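Local coordinates for protein insect group II chitinase (Ostrinia furnacalis, PDB 5Y2A) that probably hydrolyses the beta-1,4 linkages of chitin, as the second catalytic domain of a family 18 glycoside hydrolase from an insect, at residues 10-13 and 14-18; 40-44 and 45-49; 171-174 and 175-179; 181-184 and 185-189; 349-352 and 353-356. All coordinates share one frame; numbering follows the deposited sequence.

Contact 1. Residues 10-13 and 14-18; sequences TNWA and WYRPD
Ala13 and Arg16 meet where the chain leaves strand 4-10 of the family 18 TIM barrel and makes a short 3-10 turn that starts at Asn11 and includes Trp14. The tight part lies against Ala13. The guanidinium group of Arg16 is laid over this residue, with Ala13 CA above the centre of one face. Arg16 CZ comes to 3.9 Å from Ala13 CB. The Arg16 chain bends at its third torsion (chi3 -110°), and this bend turns the flat group back over the turn. Arg16 NH1 carries on to a salt bridge with Asp346, so the charge is paired beyond the turn. The backbone closes the same turn. Tyr15 N donates to Trp12 O at 3.1 Å, while the bond from Trp14 N to Asn11 O is weak. Tyr15 is itself the centre of an inverse gamma turn. Its hydroxyl bonds to Asp53.

The looser part runs along Trp12, an exposed residue. Its indole lies beside the Arg16 chain and points the same way, with ring and guanidinium planes 66° apart, and Arg16 NH2 stands 3.6 Å from Trp12 NE1. Thr10 CB covers part of one indole face. Water does much of the joining here. One water links Thr10 OG1 to Arg16 NH2. Farther along, Trp14 and Tyr15 pack on Trp55 of the second subunit. A second water donates to Trp12 O at 2.8 Å and accepts from Arg16 NE at 2.9 Å.

Contact 2. Residues 40-44 and 45-49; sequences AVLDK and EELVI
Asp43 CG lies anti to its own backbone N (chi1 -172°), and this carries the carboxylate across the turn to the amides of Glu45 and Glu46. Leu42 has the same first torsion, which sends its CD1 against the backbone of Leu47, 3.5 Å from Leu47 C. Asp43 OD2 takes the N-H of Glu46 at 2.7 Å through its anti lone pair. The bond is nearly straight, at 168°. A weak second bond comes from Glu45 N. Main-chain bonds close the loop: Asp43 N donates to Val48 O at 2.9 Å, and Leu47 N donates to Asp43 O. Leu47 takes a left-handed conformation (phi 55°) within the turn. Beyond it, Leu42 and Ile49 form an antiparallel non-hydrogen-bonded pair, and Ile49 CG2 touches Ala40 CB at 3.9 Å.

Three of the charged side chains have partners farther off. Asp43 OD1 pairs with Lys50, Glu46 with Lys103, and Lys44 with Asp274 of the second subunit. The hairpin joins barrel strand 34-42 to short strand 49-51. Helix 90-95 covers Leu42 and Leu47, while helix 98-115 and strand 75-81 pack on Ile49.

Contact 3. Residues 171-174 and 175-179; sequences KRVI and DYAYN
Residues 171-177 form a short alpha helix, with Asp175 N and Tyr176 N each bonded to the carbonyl four residues back and the bond from Tyr178 N to Ile174 O closing its end. The end is less regular. Ala177 N makes two weak bonds, to Val173 O and Ile174 O, and Tyr178 is the first residue to leave helical angles. A water then joins Ile174 O to Tyr178 O.

Lys171 and Asp175, one turn apart, form a salt bridge. The lysine chain is extended until its last torsion (chi4 -50°), where it bends and brings NZ to 2.8 Å from Asp175 OD2. It meets that oxygen on its syn lone pair. Tyr230 OH is bonded to both Lys171 NZ and Asp175 OD1, which ties the pair to helix 224-233.

Arg172 runs extended past the Tyr176 ring. Its CG and NE both lie 3.8 Å from Tyr176 CE2, and the guanidinium and ring planes are perpendicular, at 90°. On the buried side, Ile174 CG1 reaches Tyr178 CD2 at 4.1 Å. Nearer still is the main chain, with Ile174 CA 3.7 Å from that same Tyr178 CD2. Ala177 CB sits over the centre of one face of the Tyr178 ring. The ring is fixed at its far end by Tyr178 OH, bonded to Ser168 N just after strand 162-167.

In the barrel, this helix follows strand 162-167. Helix 224-233 packs on Lys171 and Ile174, Arg172 and Tyr176 touch the loop at Cys134, and Asn179 caps the start of helix 180-186.

Contact 4. Residues 181-184 and 185-189; sequences PALS and MNLDW
Pro181 O accepts the N-H of Met185 in an ordinary alpha-helical turn, part of helix 180-186 in the TIM barrel. The segment 185-189 carries this helix to its end. The Met185 side chain is exposed, and only its CB comes near Pro181 O.

Asn186 follows and grips Ala182 O twice. Its backbone N donates at 3.0 Å and its ND2 at 2.9 Å, and the two reach the carbonyl oxygen from opposite faces of its plane. The side chain folds back beside its own backbone N (chi1 -76°), which places ND2 on the preceding turn. ND2 is thus held by a main-chain oxygen. Val149 and Lys150 of helix 141-159 also pack on Asn186.

Leu187, where the chain leaves for strand 189-192, is the first residue out of helical angles, yet its N still donates to Leu183 O at 2.9 Å. Lys240 bonds to both Ser184 O and Leu187 O across the helix end. The side chain of Leu187 lies back over the last turn: its CG is 3.2 Å from Leu183 O, and its CD1 is 4.0 Å from Leu183 CB.

Contact 5. Residues 349-352 and 353-356; sequences DFTG and KYCG
Asp349 reaches over the backbone of Tyr354 and Cys355 and takes both N-H groups on its carboxylate. OD2 is the main acceptor. Cys355 N lies 2.8 Å from Asp349 OD2 and approaches from above the carboxylate plane, while Tyr354 N lies 3.2 Å from the same oxygen, on its syn side. Both come from the same face. A weak further bond runs from Tyr354 N to Asp349 OD1. A chi1 of -172° turns the carboxylate away from the backbone N, and this lets the aspartate span the loop to meet residues five and six positions on. The group is buried, and these amides would probably stabilise its negative charge.

The Tyr354 ring stands nearly upright to the carboxylate, the planes 81° apart. Asp349 OD1 lies at the ring edge, 3.4 Å from Tyr354 CD1. Cys355 SG packs against Asp349 CB at 3.5 Å.

The loop itself starts with a type I turn from Asp349 to Gly352, closed by Gly352 N to Asp349 O. Thr351 OG1 accepts from Lys353 N at 3.2 Å. The Lys353 chain then crosses the threonine at about a right angle and bends at its last torsion (chi4 68°). A water accepts a weak bond from Lys353 NZ and donates to Thr351 O.

This loop lies between strand 339-343 and helix 361-371. Its Cys355 is joined by a disulfide to Cys288 of helix 284-292. Tyr285 and Glu289 of that helix pack on Asp349 and Tyr354, and Phe350 meets Tyr22 edge to face.

The five contacts come one after another along the chain. Contacts 1 to 4 lie on segments that join or follow barrel strands. Contact 1 follows strand 4-10, contact 2 turns back from strand 34-42, and contacts 3 and 4 occupy successive helices between strands 162-167 and 189-192. Contacts 3 and 4 touch: Tyr178 CD1 lies 3.6 Å from Leu183 CD1. Contact 5 follows strand 339-343; its centre is about 16 Å from that of contact 1 and about 38 Å from that of contact 3. Contacts 1 and 2 both meet the second subunit, so these two loops lie at the interface with that subunit.

Contact 1. Residues 10-13 and 14-18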
# COMPACT_ATOMS: atom_id res chain seq x y z
N THR A 10 16.81 -4.55 -4.27
CA THR A 10 15.44 -4.26 -4.69
C THR A 10 15.43 -3.13 -5.72
O THR A 10 15.97 -2.05 -5.46
CB THR A 10 14.55 -3.91 -3.49
OG1 THR A 10 14.96 -2.67 -2.92
CG2 THR A 10 14.63 -5.01 -2.44
N ASN A 11 14.87 -3.41 -6.90
CA ASN A 11 14.88 -2.42 -7.98
C ASN A 11 14.05 -1.18 -7.64
O ASN A 11 14.35 -0.09 -8.13
CB ASN A 11 14.49 -3.07 -9.32
CG ASN A 11 13.06 -3.55 -9.39
OD1 ASN A 11 12.36 -3.67 -8.39
ND2 ASN A 11 12.63 -3.90 -10.60
N TRP A 12 13.00 -1.31 -6.83
CA TRP A 12 12.17 -0.16 -6.47
C TRP A 12 12.84 0.80 -5.47
O TRP A 12 12.29 1.88 -5.22
CB TRP A 12 10.82 -0.63 -5.93
CG TRP A 12 10.86 -1.37 -4.63
CD1 TRP A 12 10.78 -0.83 -3.37
CD2 TRP A 12 11.00 -2.79 -4.45
NE1 TRP A 12 10.84 -1.83 -2.43
CE2 TRP A 12 10.98 -3.04 -3.06
CE3 TRP A 12 11.14 -3.86 -5.33
CZ2 TRP A 12 11.09 -4.33 -2.53
CZ3 TRP A 12 11.26 -5.15 -4.81
CH2 TRP A 12 11.22 -5.37 -3.42
N ALA A 13 14.01 0.46 -4.92
CA ALA A 13 14.71 1.38 -4.03
C ALA A 13 15.25 2.61 -4.76
O ALA A 13 15.74 3.53 -4.10
CB ALA A 13 15.86 0.67 -3.31
N TRP A 14 15.25 2.60 -6.09
CA TRP A 14 15.62 3.78 -6.86
C TRP A 14 14.58 4.89 -6.71
O TRP A 14 14.92 6.08 -6.78
CB TRP A 14 15.80 3.38 -8.32
CG TRP A 14 16.38 4.45 -9.20
CD1 TRP A 14 17.71 4.67 -9.44
CD2 TRP A 14 15.66 5.41 -9.97
NE1 TRP A 14 17.85 5.73 -10.31
CE2 TRP A 14 16.61 6.20 -10.64
CE3 TRP A 14 14.30 5.69 -10.14
CZ2 TRP A 14 16.24 7.26 -11.48
CZ3 TRP A 14 13.94 6.74 -10.98
CH2 TRP A 14 14.91 7.50 -11.64
N TYR A 15 13.31 4.52 -6.51
CA TYR A 15 12.20 5.48 -6.45
C TYR A 15 12.03 6.00 -5.02
O TYR A 15 10.97 5.88 -4.40
CB TYR A 15 10.91 4.83 -6.94
CG TYR A 15 10.98 4.28 -8.35
CD1 TYR A 15 10.97 5.14 -9.44
CD2 TYR A 15 11.01 2.92 -8.60
CE1 TYR A 15 11.02 4.66 -10.73
CE2 TYR A 15 11.06 2.43 -9.89
CZ TYR A 15 11.07 3.31 -10.96
OH TYR A 15 11.11 2.86 -12.25
N ARG A 16 13.10 6.56 -4.49
CA ARG A 16 13.18 6.95 -3.10
C ARG A 16 13.85 8.30 -2.99
O ARG A 16 14.73 8.63 -3.81
CB ARG A 16 13.98 5.92 -2.29
CG ARG A 16 13.28 5.40 -1.08
CD ARG A 16 13.94 4.13 -0.58
NE ARG A 16 13.09 2.98 -0.81
CZ ARG A 16 13.39 1.74 -0.45
NH1 ARG A 16 14.54 1.50 0.18
NH2 ARG A 16 12.56 0.75 -0.70
N PRO A 17 13.51 9.10 -1.97
CA PRO A 17 14.15 10.42 -1.84
C PRO A 17 15.65 10.23 -1.73
O PRO A 17 16.13 9.20 -1.23
CB PRO A 17 13.55 10.98 -0.54
CG PRO A 17 12.23 10.27 -0.39
CD PRO A 17 12.44 8.90 -0.98
N ASP A 18 16.40 11.22 -2.22
CA ASP A 18 17.83 11.06 -2.47
C ASP A 18 18.58 10.38 -1.33
O ASP A 18 19.46 9.54 -1.59
CB ASP A 18 18.48 12.40 -2.80
CG ASP A 18 18.15 12.88 -4.20
OD1 ASP A 18 17.78 12.03 -5.04
OD2 ASP A 18 18.28 14.09 -4.47
O HOH W 1 13.22 -1.95 -0.52
O HOH W 2 11.00 2.61 -2.82

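Contact 2. Residues 40-44 and 45-49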
# COMPACT_ATOMS: atom_id res chain seq x y z
N ALA A 40 11.55 -9.78 -10.51
CA ALA A 40 10.77 -10.00 -11.72
C ALA A 40 9.41 -10.56 -11.33
O ALA A 40 9.19 -10.98 -10.19
CB ALA A 40 11.51 -10.93 -12.69
N VAL A 41 8.48 -10.58 -12.29
CA VAL A 41 7.12 -11.01 -12.02
C VAL A 41 6.66 -12.02 -13.07
O VAL A 41 7.29 -12.20 -14.12
CB VAL A 41 6.14 -9.82 -11.94
CG1 VAL A 41 6.49 -8.96 -10.74
CG2 VAL A 41 6.18 -8.99 -13.21
N LEU A 42 5.57 -12.71 -12.76
CA LEU A 42 4.98 -13.71 -13.64
C LEU A 42 3.90 -13.06 -14.49
O LEU A 42 2.93 -12.50 -13.94
CB LEU A 42 4.40 -14.87 -12.84
CG LEU A 42 3.92 -16.09 -13.63
CD1 LEU A 42 5.11 -16.81 -14.24
CD2 LEU A 42 3.12 -17.03 -12.74
N ASP A 43 4.05 -13.11 -15.81
CA ASP A 43 3.00 -12.59 -16.68
C ASP A 43 1.70 -13.36 -16.46
O ASP A 43 1.69 -14.60 -16.51
CB ASP A 43 3.40 -12.67 -18.15
CG ASP A 43 2.41 -11.96 -19.06
OD1 ASP A 43 2.35 -10.72 -19.00
OD2 ASP A 43 1.67 -12.65 -19.79
N LYS A 44 0.62 -12.63 -16.21
CA LYS A 44 -0.66 -13.26 -15.87
C LYS A 44 -1.16 -14.13 -17.01
O LYS A 44 -1.77 -15.18 -16.77
CB LYS A 44 -1.69 -12.18 -15.54
CG LYS A 44 -3.07 -12.70 -15.19
CD LYS A 44 -4.09 -11.56 -15.18
CE LYS A 44 -5.42 -11.98 -14.58
NZ LYS A 44 -6.46 -10.93 -14.80
N GLU A 45 -0.92 -13.71 -18.25
CA GLU A 45 -1.44 -14.39 -19.44
C GLU A 45 -0.52 -15.51 -19.92
O GLU A 45 -0.96 -16.65 -20.08
CB GLU A 45 -1.64 -13.37 -20.56
CG GLU A 45 -2.63 -12.28 -20.20
CD GLU A 45 -4.02 -12.83 -20.01
OE1 GLU A 45 -4.36 -13.82 -20.70
OE2 GLU A 45 -4.76 -12.30 -19.16
N GLU A 46 0.76 -15.20 -20.11
CA GLU A 46 1.69 -16.16 -20.69
C GLU A 46 2.31 -17.09 -19.66
O GLU A 46 2.87 -18.12 -20.04
CB GLU A 46 2.80 -15.41 -21.43
CG GLU A 46 2.28 -14.50 -22.53
CD GLU A 46 1.54 -15.25 -23.62
OE1 GLU A 46 1.79 -16.47 -23.79
OE2 GLU A 46 0.68 -14.63 -24.29
N LEU A 47 2.22 -16.74 -18.38
CA LEU A 47 2.81 -17.52 -17.30
C LEU A 47 4.31 -17.75 -17.54
O LEU A 47 4.81 -18.87 -17.44
CB LEU A 47 2.07 -18.84 -17.11
CG LEU A 47 0.57 -18.75 -16.82
CD1 LEU A 47 -0.03 -20.14 -16.68
CD2 LEU A 47 0.27 -17.91 -15.58
N VAL A 48 5.01 -16.67 -17.86
CA VAL A 48 6.47 -16.67 -17.98
C VAL A 48 7.02 -15.44 -17.27
O VAL A 48 6.30 -14.47 -17.01
CB VAL A 48 6.96 -16.69 -19.45
CG1 VAL A 48 6.49 -17.95 -20.17
CG2 VAL A 48 6.52 -15.44 -20.17
N ILE A 49 8.32 -15.49 -16.97
CA ILE A 49 9.00 -14.37 -16.33
C ILE A 49 8.93 -13.14 -17.21
O ILE A 49 9.12 -13.21 -18.43
CB ILE A 49 10.46 -14.74 -16.04
CG1 ILE A 49 10.55 -15.86 -15.00
CG2 ILE A 49 11.25 -13.51 -15.60
CD1 ILE A 49 11.95 -16.45 -14.86
O HOH W 3 -3.18 -17.48 -18.44

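Contact 3. Residues 171-174 and 175-179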
# COMPACT_ATOMS: atom_id res chain seq x y z
N LYS A 171 4.87 -22.01 10.55
CA LYS A 171 4.67 -23.45 10.61
C LYS A 171 3.46 -23.87 9.79
O LYS A 171 3.54 -24.79 8.96
CB LYS A 171 4.50 -23.91 12.06
CG LYS A 171 4.28 -25.42 12.19
CD LYS A 171 3.88 -25.82 13.59
CE LYS A 171 3.69 -27.33 13.72
NZ LYS A 171 2.83 -27.90 12.65
N ARG A 172 2.34 -23.17 9.99
CA ARG A 172 1.11 -23.43 9.24
C ARG A 172 1.36 -23.45 7.73
O ARG A 172 1.00 -24.41 7.04
CB ARG A 172 0.07 -22.36 9.58
CG ARG A 172 -1.24 -22.51 8.84
CD ARG A 172 -2.25 -21.45 9.25
NE ARG A 172 -3.50 -21.62 8.52
CZ ARG A 172 -4.05 -20.70 7.73
NH1 ARG A 172 -3.47 -19.52 7.56
NH2 ARG A 172 -5.20 -20.97 7.11
N VAL A 173 1.98 -22.39 7.20
CA VAL A 173 2.20 -22.30 5.76
C VAL A 173 3.18 -23.36 5.29
O VAL A 173 3.02 -23.94 4.21
CB VAL A 173 2.69 -20.88 5.38
CG1 VAL A 173 3.03 -20.81 3.89
CG2 VAL A 173 1.64 -19.83 5.73
N ILE A 174 4.23 -23.62 6.08
CA ILE A 174 5.20 -24.65 5.69
C ILE A 174 4.50 -25.99 5.50
O ILE A 174 4.73 -26.69 4.51
CB ILE A 174 6.32 -24.74 6.74
CG1 ILE A 174 7.19 -23.47 6.69
CG2 ILE A 174 7.18 -25.99 6.50
CD1 ILE A 174 7.95 -23.21 7.96
N ASP A 175 3.61 -26.34 6.44
CA ASP A 175 2.89 -27.62 6.35
C ASP A 175 2.04 -27.68 5.09
O ASP A 175 1.92 -28.74 4.45
CB ASP A 175 2.01 -27.82 7.58
CG ASP A 175 2.82 -28.02 8.84
OD1 ASP A 175 4.01 -28.39 8.74
OD2 ASP A 175 2.25 -27.83 9.95
N TYR A 176 1.45 -26.55 4.69
CA TYR A 176 0.60 -26.51 3.51
C TYR A 176 1.39 -26.47 2.21
O TYR A 176 0.93 -27.00 1.19
CB TYR A 176 -0.31 -25.29 3.57
CG TYR A 176 -1.58 -25.41 4.40
CD1 TYR A 176 -2.56 -26.35 4.08
CD2 TYR A 176 -1.79 -24.58 5.48
CE1 TYR A 176 -3.73 -26.43 4.81
CE2 TYR A 176 -2.95 -24.66 6.23
CZ TYR A 176 -3.92 -25.59 5.89
OH TYR A 176 -5.07 -25.66 6.64
N ALA A 177 2.55 -25.82 2.19
CA ALA A 177 3.15 -25.38 0.94
C ALA A 177 4.30 -26.25 0.44
O ALA A 177 4.50 -26.33 -0.77
CB ALA A 177 3.67 -23.94 1.08
N TYR A 178 5.07 -26.88 1.33
CA TYR A 178 6.39 -27.37 0.95
C TYR A 178 6.54 -28.87 1.15
O TYR A 178 6.26 -29.40 2.23
CB TYR A 178 7.48 -26.63 1.75
CG TYR A 178 7.42 -25.13 1.59
CD1 TYR A 178 7.46 -24.55 0.33
CD2 TYR A 178 7.34 -24.30 2.69
CE1 TYR A 178 7.41 -23.17 0.17
CE2 TYR A 178 7.29 -22.92 2.54
CZ TYR A 178 7.33 -22.36 1.28
OH TYR A 178 7.28 -20.99 1.13
N ASN A 179 6.99 -29.54 0.09
CA ASN A 179 7.61 -30.85 0.16
C ASN A 179 9.06 -30.60 0.55
O ASN A 179 9.94 -30.44 -0.30
CB ASN A 179 7.50 -31.58 -1.17
CG ASN A 179 8.09 -32.99 -1.13
OD1 ASN A 179 8.99 -33.29 -0.35
ND2 ASN A 179 7.58 -33.86 -1.99
O HOH W 4 5.57 -29.51 4.86

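Contact 4. Residues 181-184 and 185-189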
# COMPACT_ATOMS: atom_id res chain seq x y z
N PRO A 181 11.69 -32.32 1.94
CA PRO A 181 12.82 -33.12 1.46
C PRO A 181 13.15 -32.89 -0.01
O PRO A 181 14.33 -32.84 -0.38
CB PRO A 181 12.37 -34.56 1.72
CG PRO A 181 11.39 -34.45 2.83
CD PRO A 181 10.66 -33.17 2.57
N ALA A 182 12.13 -32.77 -0.87
CA ALA A 182 12.38 -32.56 -2.29
C ALA A 182 13.01 -31.20 -2.55
O ALA A 182 13.91 -31.08 -3.39
CB ALA A 182 11.08 -32.71 -3.08
N LEU A 183 12.53 -30.16 -1.86
CA LEU A 183 13.09 -28.82 -2.05
C LEU A 183 14.53 -28.76 -1.58
O LEU A 183 15.39 -28.20 -2.27
CB LEU A 183 12.22 -27.79 -1.32
CG LEU A 183 10.80 -27.71 -1.88
CD1 LEU A 183 9.93 -26.75 -1.08
CD2 LEU A 183 10.84 -27.30 -3.36
N SER A 184 14.82 -29.32 -0.40
CA SER A 184 16.18 -29.35 0.10
C SER A 184 17.13 -29.99 -0.91
O SER A 184 18.24 -29.50 -1.14
CB SER A 184 16.23 -30.08 1.45
OG SER A 184 17.54 -30.10 1.97
N MET A 185 16.69 -31.08 -1.55
CA MET A 185 17.57 -31.80 -2.47
C MET A 185 17.77 -31.04 -3.77
O MET A 185 18.86 -31.06 -4.34
CB MET A 185 17.00 -33.18 -2.76
CG MET A 185 17.92 -34.09 -3.57
SD MET A 185 17.06 -35.62 -3.93
CE MET A 185 15.76 -34.99 -4.97
N ASN A 186 16.73 -30.36 -4.25
CA ASN A 186 16.77 -29.77 -5.59
C ASN A 186 17.18 -28.30 -5.61
O ASN A 186 17.45 -27.77 -6.69
CB ASN A 186 15.40 -29.93 -6.27
CG ASN A 186 15.16 -31.36 -6.77
OD1 ASN A 186 15.72 -31.76 -7.78
ND2 ASN A 186 14.32 -32.10 -6.07
N LEU A 187 17.24 -27.63 -4.47
CA LEU A 187 17.62 -26.22 -4.42
C LEU A 187 19.07 -26.07 -3.96
O LEU A 187 19.54 -26.82 -3.10
CB LEU A 187 16.70 -25.44 -3.48
CG LEU A 187 15.23 -25.39 -3.89
CD1 LEU A 187 14.41 -24.72 -2.79
CD2 LEU A 187 15.07 -24.64 -5.21
N ASP A 188 19.76 -25.08 -4.53
CA ASP A 188 21.12 -24.76 -4.08
C ASP A 188 21.12 -24.13 -2.70
O ASP A 188 22.10 -24.28 -1.96
CB ASP A 188 21.81 -23.84 -5.09
CG ASP A 188 22.08 -24.54 -6.42
OD1 ASP A 188 22.95 -25.43 -6.46
OD2 ASP A 188 21.41 -24.19 -7.41
N TRP A 189 20.06 -23.42 -2.33
CA TRP A 189 19.87 -23.00 -0.95
C TRP A 189 18.40 -22.65 -0.76
O TRP A 189 17.67 -22.39 -1.72
CB TRP A 189 20.78 -21.82 -0.55
CG TRP A 189 20.53 -20.54 -1.29
CD1 TRP A 189 19.67 -19.54 -0.94
CD2 TRP A 189 21.18 -20.11 -2.50
NE1 TRP A 189 19.73 -18.52 -1.87
CE2 TRP A 189 20.64 -18.85 -2.83
CE3 TRP A 189 22.15 -20.68 -3.34
CZ2 TRP A 189 21.04 -18.14 -3.97
CZ3 TRP A 189 22.54 -19.98 -4.47
CH2 TRP A 189 21.99 -18.72 -4.77

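Contact 5. Residues 349-352 and 353-356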
# COMPACT_ATOMS: atom_id res chain seq x y z
N ASP A 349 21.90 0.83 6.90
CA ASP A 349 22.46 2.18 6.80
C ASP A 349 23.62 2.15 5.80
O ASP A 349 24.79 2.30 6.15
CB ASP A 349 22.91 2.69 8.17
CG ASP A 349 23.32 4.15 8.14
OD1 ASP A 349 22.85 4.89 7.25
OD2 ASP A 349 24.11 4.58 9.01
N PHE A 350 23.25 1.96 4.53
CA PHE A 350 24.26 1.69 3.50
C PHE A 350 25.14 2.92 3.24
O PHE A 350 26.29 2.77 2.81
CB PHE A 350 23.61 1.19 2.21
CG PHE A 350 22.73 2.21 1.52
CD1 PHE A 350 21.41 2.39 1.90
CD2 PHE A 350 23.22 2.96 0.45
CE1 PHE A 350 20.59 3.33 1.25
CE2 PHE A 350 22.42 3.89 -0.20
CZ PHE A 350 21.10 4.08 0.20
N THR A 351 24.64 4.13 3.50
CA THR A 351 25.48 5.31 3.36
C THR A 351 26.35 5.56 4.58
O THR A 351 27.34 6.30 4.49
CB THR A 351 24.64 6.57 3.09
OG1 THR A 351 23.90 6.92 4.27
CG2 THR A 351 23.69 6.36 1.93
N GLY A 352 26.01 4.96 5.72
CA GLY A 352 26.70 5.24 6.96
C GLY A 352 26.33 6.54 7.63
O GLY A 352 26.85 6.83 8.72
N LYS A 353 25.42 7.33 7.04
CA LYS A 353 25.15 8.68 7.52
C LYS A 353 24.16 8.74 8.67
O LYS A 353 24.06 9.78 9.33
CB LYS A 353 24.61 9.55 6.37
CG LYS A 353 25.60 9.79 5.22
CD LYS A 353 24.95 10.65 4.14
CE LYS A 353 25.96 11.17 3.13
NZ LYS A 353 26.54 10.08 2.29
N TYR A 354 23.40 7.67 8.92
CA TYR A 354 22.32 7.73 9.90
C TYR A 354 22.69 7.13 11.25
O TYR A 354 22.26 7.65 12.29
CB TYR A 354 21.08 6.99 9.37
CG TYR A 354 20.38 7.69 8.24
CD1 TYR A 354 20.85 7.60 6.94
CD2 TYR A 354 19.23 8.45 8.47
CE1 TYR A 354 20.21 8.24 5.89
CE2 TYR A 354 18.58 9.09 7.43
CZ TYR A 354 19.07 8.98 6.15
OH TYR A 354 18.43 9.62 5.12
N CYS A 355 23.44 6.04 11.27
CA CYS A 355 23.74 5.34 12.52
C CYS A 355 25.12 5.66 13.09
O CYS A 355 25.37 5.35 14.25
CB CYS A 355 23.60 3.83 12.32
SG CYS A 355 22.03 3.31 11.55
N GLY A 356 26.02 6.25 12.30
CA GLY A 356 27.35 6.53 12.80
C GLY A 356 28.17 5.29 13.09
O GLY A 356 29.07 5.34 13.93
O HOH W 5 28.04 7.66 2.01